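Local coordinates for protein transcriptional regulator, MarR family (Bacillus cereus, PDB 4XRF) that probably binds DNA through a winged helix-turn-helix domain and regulates transcription, as a member of the MarR family related to MepR, at the interface of chains A and B and the interface of chains A and C. Coordinates in Å, arbitrary orientation; residue numbers count along the deposited sequence, not the author numbering. Chains: chain A/B/C, Transcriptional regulator, MarR family.

Contact 1: the interface of chains A and B. Residues chain A 57, 131-132, 134-135; chain B 10, 13-14.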
loop_
_atom_site.group_PDB
_atom_site.type_symbol
_atom_site.label_atom_id
_atom_site.label_comp_id
_atom_site.label_asym_id
_atom_site.label_seq_id
_atom_site.Cartn_x
_atom_site.Cartn_y
_atom_site.Cartn_z
ATOM N N MET A 57 -22.211 8.447 2.785
ATOM C CA MET A 57 -20.749 8.126 2.749
ATOM C C MET A 57 -19.876 9.388 2.852
ATOM O O MET A 57 -18.640 9.300 2.906
ATOM C CB MET A 57 -20.361 7.393 1.450
ATOM C CG MET A 57 -21.133 6.126 1.102
ATOM S SD MET A 57 -20.839 4.745 2.214
ATOM C CE MET A 57 -19.116 4.344 1.927
ATOM N N PHE A 131 -14.151 11.307 11.686
ATOM C CA PHE A 131 -13.878 10.757 10.360
ATOM C C PHE A 131 -14.841 11.317 9.307
ATOM O O PHE A 131 -14.444 11.583 8.176
ATOM C CB PHE A 131 -13.951 9.224 10.375
ATOM C CG PHE A 131 -12.708 8.554 10.879
ATOM C CD1 PHE A 131 -11.687 9.279 11.479
ATOM C CD2 PHE A 131 -12.576 7.174 10.787
ATOM C CE1 PHE A 131 -10.554 8.648 11.966
ATOM C CE2 PHE A 131 -11.449 6.536 11.266
ATOM C CZ PHE A 131 -10.429 7.271 11.853
ATOM N N GLU A 132 -16.107 11.469 9.677
ATOM C CA GLU A 132 -17.098 12.045 8.772
ATOM C C GLU A 132 -16.722 13.504 8.475
ATOM O O GLU A 132 -16.807 13.960 7.331
ATOM C CB GLU A 132 -18.509 11.945 9.368
ATOM C CG GLU A 132 -19.082 10.531 9.351
ATOM C CD GLU A 132 -20.384 10.388 10.135
ATOM O OE1 GLU A 132 -20.766 11.318 10.872
ATOM O OE2 GLU A 132 -21.035 9.326 10.012
ATOM N N LEU A 134 -13.596 14.777 8.661
ATOM C CA LEU A 134 -12.401 14.694 7.814
ATOM C C LEU A 134 -12.737 14.341 6.363
ATOM O O LEU A 134 -12.206 14.951 5.440
ATOM C CB LEU A 134 -11.383 13.692 8.354
ATOM C CG LEU A 134 -10.263 14.222 9.254
ATOM C CD1 LEU A 134 -9.401 13.047 9.679
ATOM C CD2 LEU A 134 -9.430 15.283 8.538
ATOM N N GLU A 135 -13.613 13.360 6.173
ATOM C CA GLU A 135 -14.077 13.023 4.828
ATOM C C GLU A 135 -14.720 14.209 4.111
ATOM O O GLU A 135 -14.461 14.439 2.921
ATOM C CB GLU A 135 -15.031 11.825 4.832
ATOM C CG GLU A 135 -15.381 11.340 3.430
ATOM C CD GLU A 135 -14.207 10.676 2.717
ATOM O OE1 GLU A 135 -13.196 11.358 2.425
ATOM O OE2 GLU A 135 -14.297 9.465 2.438
ATOM N N LEU B 10 -15.071 4.809 6.147
ATOM C CA LEU B 10 -14.493 6.161 6.128
ATOM C C LEU B 10 -12.964 6.144 6.240
ATOM O O LEU B 10 -12.286 6.884 5.510
ATOM C CB LEU B 10 -15.092 6.992 7.260
ATOM C CG LEU B 10 -16.535 7.448 7.047
ATOM C CD1 LEU B 10 -17.155 7.799 8.379
ATOM C CD2 LEU B 10 -16.572 8.648 6.130
ATOM N N SER B 13 -11.414 5.193 2.911
ATOM C CA SER B 13 -11.424 6.269 1.923
ATOM C C SER B 13 -10.476 7.401 2.280
ATOM O O SER B 13 -9.764 7.903 1.412
ATOM C CB SER B 13 -12.832 6.828 1.704
ATOM O OG SER B 13 -13.687 5.806 1.234
ATOM N N ILE B 14 -10.500 7.812 3.541
ATOM C CA ILE B 14 -9.571 8.822 4.043
ATOM C C ILE B 14 -8.133 8.319 3.897
ATOM O O ILE B 14 -7.256 9.052 3.431
ATOM C CB ILE B 14 -9.860 9.175 5.523
ATOM C CG1 ILE B 14 -11.189 9.929 5.639
ATOM C CG2 ILE B 14 -8.740 10.002 6.139
ATOM C CD1 ILE B 14 -11.775 9.895 7.039
#
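B:Leu10 and B:Ile14 rest against the C-terminal helix 121-139 of chain A, in the helical dimerisation region typical of MarR-family regulators. They sit one turn apart on the N-terminal helix 4-29 of chain B. The apolar packing centres on their side-chain ends. B:Leu10 splits its branches over successive turns of the partner helix. Its CD1 methyl meets CG of A:Glu132 at 3.5 Å. Its CD2 methyl lies 3.8 Å from CB of A:Glu135 and also approaches the backbone O of A:Met57, at the end of helix 50-57. Both glutamates thus offer their aliphatic stems to the leucine and cross it at a slant. The chain of A:Glu132 is extended beyond CG (chi2 171°), which carries its carboxylate past the leucine methyl. CB of A:Phe131 touches CB of B:Leu10 at 4.0 Å.

B:Ile14 points its CD1 methyl at the helix backbone. CD1 of B:Ile14 lies 3.4 Å from the carbonyl O of A:Phe131 and 4.0 Å from CB of A:Leu134. It reaches A:Phe131 near the root of the ring, and the two side chains cross at about a right angle.

The acidic side chain of A:Glu135 buries 54 Å², more than any other residue given here. Its CG is anti to the backbone N (chi1 -172°), and the chain then bends at chi2 (70°). This bend turns the carboxylate toward helix 4-29 of chain B. OE2 of A:Glu135 lies 3.9 Å from the hydroxyl OG of B:Ser13, beyond hydrogen-bond length. OE1 lies beside CG1 of B:Ile14, and the glutamate and isoleucine side chains run past each other in opposite directions.

Contact 2: the interface of chains A and C. Residues chain A 27-29, 103, 107; chain C 70, 73-74.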
loop_
_atom_site.group_PDB
_atom_site.type_symbol
_atom_site.label_atom_id
_atom_site.label_comp_id
_atom_site.label_asym_id
_atom_site.label_seq_id
_atom_site.Cartn_x
_atom_site.Cartn_y
_atom_site.Cartn_z
ATOM N N GLN A 27 -10.027 -10.309 1.104
ATOM C CA GLN A 27 -9.833 -11.684 0.667
ATOM C C GLN A 27 -10.968 -12.571 1.149
ATOM O O GLN A 27 -11.381 -13.486 0.437
ATOM C CB GLN A 27 -8.506 -12.263 1.206
ATOM C CG GLN A 27 -7.285 -11.573 0.624
ATOM C CD GLN A 27 -5.986 -12.064 1.217
ATOM O OE1 GLN A 27 -5.872 -12.275 2.432
ATOM N NE2 GLN A 27 -4.995 -12.272 0.356
ATOM N N ALA A 28 -11.470 -12.288 2.352
ATOM C CA ALA A 28 -12.477 -13.149 2.953
ATOM C C ALA A 28 -13.908 -12.831 2.493
ATOM O O ALA A 28 -14.785 -13.691 2.570
ATOM C CB ALA A 28 -12.361 -13.136 4.483
ATOM N N THR A 29 -14.134 -11.615 1.995
ATOM C CA THR A 29 -15.493 -11.157 1.708
ATOM C C THR A 29 -15.707 -10.718 0.256
ATOM O O THR A 29 -16.843 -10.637 -0.187
ATOM C CB THR A 29 -15.926 -9.994 2.640
ATOM O OG1 THR A 29 -15.106 -8.846 2.388
ATOM C CG2 THR A 29 -15.795 -10.398 4.108
ATOM N N GLU A 103 -22.989 -13.010 4.247
ATOM C CA GLU A 103 -21.729 -13.743 4.290
ATOM C C GLU A 103 -20.583 -12.861 4.818
ATOM O O GLU A 103 -19.843 -13.273 5.705
ATOM C CB GLU A 103 -21.420 -14.297 2.898
ATOM C CG GLU A 103 -20.015 -14.854 2.704
ATOM C CD GLU A 103 -19.681 -14.997 1.225
ATOM O OE1 GLU A 103 -20.086 -16.023 0.626
ATOM O OE2 GLU A 103 -19.032 -14.076 0.661
ATOM N N ALA A 107 -17.909 -13.250 8.025
ATOM C CA ALA A 107 -16.489 -13.406 7.704
ATOM C C ALA A 107 -15.651 -12.146 7.984
ATOM O O ALA A 107 -14.538 -12.003 7.468
ATOM C CB ALA A 107 -16.322 -13.872 6.262
ATOM N N ARG C 70 -9.554 -18.366 2.731
ATOM C CA ARG C 70 -10.256 -17.130 2.317
ATOM C C ARG C 70 -11.296 -17.383 1.217
ATOM O O ARG C 70 -12.370 -16.773 1.222
ATOM C CB ARG C 70 -9.276 -16.014 1.901
ATOM C CG ARG C 70 -8.244 -15.625 2.957
ATOM C CD ARG C 70 -8.836 -14.876 4.141
ATOM N NE ARG C 70 -9.490 -15.737 5.134
ATOM C CZ ARG C 70 -8.864 -16.429 6.094
ATOM N NH1 ARG C 70 -7.538 -16.386 6.212
ATOM N NH2 ARG C 70 -9.562 -17.181 6.943
ATOM N N ASP C 73 -14.308 -18.847 2.962
ATOM C CA ASP C 73 -15.111 -17.708 3.479
ATOM C C ASP C 73 -16.031 -17.089 2.405
ATOM O O ASP C 73 -17.199 -16.808 2.685
ATOM C CB ASP C 73 -14.228 -16.590 4.061
ATOM C CG ASP C 73 -13.409 -17.028 5.260
ATOM O OD1 ASP C 73 -13.822 -17.966 5.991
ATOM O OD2 ASP C 73 -12.318 -16.445 5.469
ATOM N N GLN C 74 -15.504 -16.874 1.191
ATOM C CA GLN C 74 -16.322 -16.342 0.080
ATOM C C GLN C 74 -17.193 -17.432 -0.554
ATOM O O GLN C 74 -17.983 -17.137 -1.449
ATOM C CB GLN C 74 -15.457 -15.684 -1.014
ATOM C CG GLN C 74 -14.685 -14.441 -0.610
ATOM C CD GLN C 74 -14.366 -13.556 -1.805
ATOM O OE1 GLN C 74 -15.254 -13.217 -2.601
ATOM N NE2 GLN C 74 -13.103 -13.161 -1.933
HETATM O O HOH W 1 -20.018 -15.751 -2.216
#
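C:Asp73 and A:Ala28 face each other where the DNA-binding domain of one MarR-family subunit meets another. C:Asp73 ends helix 61-73, which is probably the recognition helix of the winged helix-turn-helix motif. A:Ala28 lies near the end of helix 4-29. The contact may come from crystal packing.

C:Asp73 buries 52 Å². Its CB lies 3.3 Å from the backbone O of A:Ala28. OD2 of its carboxylate lies 3.5 Å from CB of A:Ala28. CB of A:Ala107 packs on CB of C:Asp73. C:Arg70, one turn earlier, fixes the aspartate from its own side. Its NE and NH2 both bind OD2 side-on, in the guanidinium plane. NE of C:Arg70 lies 2.9 Å from OD2 of C:Asp73, a salt bridge that meets the oxygen nearly along its C-O bond. The arginine chain bends at chi2 and chi3 (-71° and 80°), which curls the guanidinium back to the carboxylate.

A:Ala28 buries 42 Å². Its CB methyl also touches CD of C:Arg70 at 3.9 Å. The arginine stem continues onto A:Gln27. CG of C:Arg70 meets CB of A:Gln27 at 3.8 Å.

A:Gln27 presents its backbone O to the side-chain amide of C:Gln74. NE2 of C:Gln74 donates a 2.9 Å hydrogen bond to O of A:Gln27. It is fairly straight, 158° at the hydrogen. The donor stands above the carbonyl plane, while the acceptor lies in the glutamine amide plane. CG of C:Gln74 packs against the backbone O of A:Ala28. Water 1 links OE1 of A:Glu103 to C:Gln74, and lies 2.6 Å from the backbone O of C:Gln74.

The C-alpha centres of contact 1 and contact 2 are about 24 Å apart. They share no residue, but both use helix 4-29: chain B supplies it in contact 1, in its first half, and chain A in contact 2, near its end. Chain A thus touches two different copies of the protein. Contact 1 belongs to a helical dimer interface of the kind usual in this family. Contact 2 ties a DNA-binding domain of another subunit to chain A. Each interface is two-fold symmetric, and together they could build the deposited assembly of four copies. That tetramer may reflect crystal packing.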